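Local atomic coordinates of ATP-dependent Clp protease adapter protein ClpS 2 (Agrobacterium tumefaciens, PDB entry 4YJM), a protein that probably modulates the substrate specificity of ATP-dependent degradation by the ClpAP protease, acting as an N-end rule adaptor that binds the N-terminal domain of the chaperone ClpA. Residues A[73-76]-A[77-80]. Residues are numbered along the deposited sequence; the frame is centred on the assembly and turned at random.
Sequences ERDI and AETK
A77 N donates to E73 O over 2.9 Å with an N-H...O angle of 173°, a nearly straight bond that closes the first turn at the start of helix 74-91, with E73 as its N-cap residue. The methyl of A77 is turned into the fold, where it touches Y24 and V26 of strand 23-29. E78 repeats the i to i+4 bond, from its N to R74 O, and its side chain runs alongside that of R74, the carboxylate and guanidinium planes 39° apart. E78 OE2 lies against the aliphatic part of the arginine, 3.2 Å from R74 CG, whereas R74 NE stays 4.0 Å from E78 OE2, too far for a salt bridge. A water joins the two groups instead: it accepts from R74 NE, in the guanidinium plane, and donates to E78 OE1 (2.7 Å) and to D75 OD1, the latter at a doubtfully short distance. At T79 one carbonyl serves two donors, since T79 N and T79 OG1, each 3.0 Å from D75 O, arrive from opposite faces of its plane; with OG1 opposite the carbonyl carbon and beside the backbone N (chi1 -68°), the hydroxyl folds back onto the preceding turn. K80 N donates almost straight to I76 O, and K80 CE passes I76 CG2 at 3.9 Å before NZ hydrogen-bonds V46 O of helix 36-47. D75 OD1 and E78 OE1 are 4.2 Å apart, a repulsion that R74 and the water probably offset.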
ATOM      1  N   GLU A  73      -3.879 -13.349   0.324  1.00 22.60           N
ATOM      2  CA  GLU A  73      -3.049 -14.415   0.883  1.00 24.25           C
ATOM      3  C   GLU A  73      -1.732 -13.833   1.417  1.00 21.89           C
ATOM      4  O   GLU A  73      -1.148 -12.929   0.807  1.00 21.60           O
ATOM      5  CB  GLU A  73      -2.773 -15.478  -0.205  1.00 33.50           C
ATOM      6  CG  GLU A  73      -1.708 -16.520   0.148  1.00 66.24           C
ATOM      7  CD  GLU A  73      -1.442 -17.520  -0.982  1.00 82.83           C
ATOM      8  OE1 GLU A  73      -1.925 -17.299  -2.110  1.00 96.73           O
ATOM      9  OE2 GLU A  73      -0.748 -18.526  -0.736  1.00105.63           O
ATOM     10  N   ARG A  74      -1.265 -14.361   2.538  1.00 26.79           N
ATOM     11  CA  ARG A  74      -0.085 -13.779   3.187  1.00 22.41           C
ATOM     12  C   ARG A  74       1.100 -13.575   2.238  1.00 26.38           C
ATOM     13  O   ARG A  74       1.667 -12.496   2.185  1.00 25.46           O
ATOM     14  CB  ARG A  74       0.362 -14.683   4.349  1.00 27.41           C
ATOM     15  CG  ARG A  74       1.477 -14.081   5.176  1.00 27.73           C
ATOM     16  CD  ARG A  74       1.813 -15.010   6.361  1.00 27.22           C
ATOM     17  NE  ARG A  74       2.436 -16.237   5.891  1.00 43.84           N
ATOM     18  CZ  ARG A  74       2.009 -17.458   6.181  1.00 54.93           C
ATOM     19  NH1 ARG A  74       0.950 -17.636   6.962  1.00 50.43           N
ATOM     20  NH2 ARG A  74       2.653 -18.500   5.686  1.00 60.49           N
ATOM     21  N   ASP A  75       1.522 -14.620   1.522  1.00 24.43           N
ATOM     22  CA  ASP A  75       2.670 -14.515   0.609  1.00 30.20           C
ATOM     23  C   ASP A  75       2.512 -13.387  -0.390  1.00 31.55           C
ATOM     24  O   ASP A  75       3.465 -12.670  -0.671  1.00 25.46           O
ATOM     25  CB  ASP A  75       2.907 -15.838  -0.158  1.00 46.06           C
ATOM     26  CG  ASP A  75       3.226 -17.007   0.758  1.00 96.94           C
ATOM     27  OD1 ASP A  75       3.756 -16.787   1.866  1.00115.32           O
ATOM     28  OD2 ASP A  75       2.953 -18.159   0.362  1.00111.00           O
ATOM     29  N   ILE A  76       1.304 -13.231  -0.929  1.00 30.32           N
ATOM     30  CA  ILE A  76       1.061 -12.222  -1.934  1.00 21.51           C
ATOM     31  C   ILE A  76       1.056 -10.837  -1.294  1.00 26.19           C
ATOM     32  O   ILE A  76       1.666  -9.907  -1.829  1.00 26.28           O
ATOM     33  CB  ILE A  76      -0.258 -12.466  -2.669  1.00 24.92           C
ATOM     34  CG1 ILE A  76      -0.242 -13.879  -3.269  1.00 35.00           C
ATOM     35  CG2 ILE A  76      -0.477 -11.366  -3.731  1.00 36.89           C
ATOM     36  CD1 ILE A  76      -1.562 -14.295  -3.866  1.00 56.63           C
ATOM     37  N   ALA A  77       0.440 -10.716  -0.119  1.00 25.14           N
ATOM     38  CA  ALA A  77       0.476  -9.444   0.627  1.00 20.56           C
ATOM     39  C   ALA A  77       1.897  -8.975   0.880  1.00 25.07           C
ATOM     40  O   ALA A  77       2.240  -7.792   0.655  1.00 27.24           O
ATOM     41  CB  ALA A  77      -0.267  -9.584   1.951  1.00 22.58           C
ATOM     42  N   GLU A  78       2.751  -9.904   1.324  1.00 23.39           N
ATOM     43  CA  GLU A  78       4.146  -9.580   1.625  1.00 24.95           C
ATOM     44  C   GLU A  78       4.874  -9.162   0.361  1.00 29.21           C
ATOM     45  O   GLU A  78       5.639  -8.206   0.368  1.00 27.60           O
ATOM     46  CB  GLU A  78       4.858 -10.761   2.280  1.00 28.90           C
ATOM     47  CG  GLU A  78       4.346 -11.079   3.678  1.00 24.18           C
ATOM     48  CD  GLU A  78       4.741 -12.446   4.213  1.00 30.57           C
ATOM     49  OE1 GLU A  78       5.380 -13.229   3.503  1.00 28.87           O
ATOM     50  OE2 GLU A  78       4.402 -12.746   5.387  1.00 28.67           O
ATOM     51  N   THR A  79       4.662  -9.896  -0.723  1.00 23.43           N
ATOM     52  CA  THR A  79       5.347  -9.602  -1.987  1.00 27.29           C
ATOM     53  C   THR A  79       4.988  -8.239  -2.525  1.00 23.72           C
ATOM     54  O   THR A  79       5.861  -7.455  -2.895  1.00 28.62           O
ATOM     55  CB  THR A  79       5.013 -10.670  -3.056  1.00 30.66           C
ATOM     56  OG1 THR A  79       5.608 -11.884  -2.648  1.00 34.12           O
ATOM     57  CG2 THR A  79       5.635 -10.327  -4.397  1.00 38.90           C
ATOM     58  N   LYS A  80       3.699  -7.942  -2.575  1.00 26.06           N
ATOM     59  CA  LYS A  80       3.257  -6.622  -3.028  1.00 29.35           C
ATOM     60  C   LYS A  80       3.635  -5.468  -2.114  1.00 38.80           C
ATOM     61  O   LYS A  80       3.981  -4.421  -2.622  1.00 27.42           O
ATOM     62  CB  LYS A  80       1.762  -6.606  -3.221  1.00 29.92           C
ATOM     63  CG  LYS A  80       1.343  -7.430  -4.464  1.00 38.00           C
ATOM     64  CD  LYS A  80      -0.155  -7.374  -4.705  1.00 50.17           C
ATOM     65  CE  LYS A  80      -0.564  -8.129  -5.966  1.00 62.48           C
ATOM     66  NZ  LYS A  80       0.206  -7.682  -7.165  1.00 53.81           N
TER
HETATM   67  O   HOH W   1       4.908 -15.855   3.879  1.00 34.57           O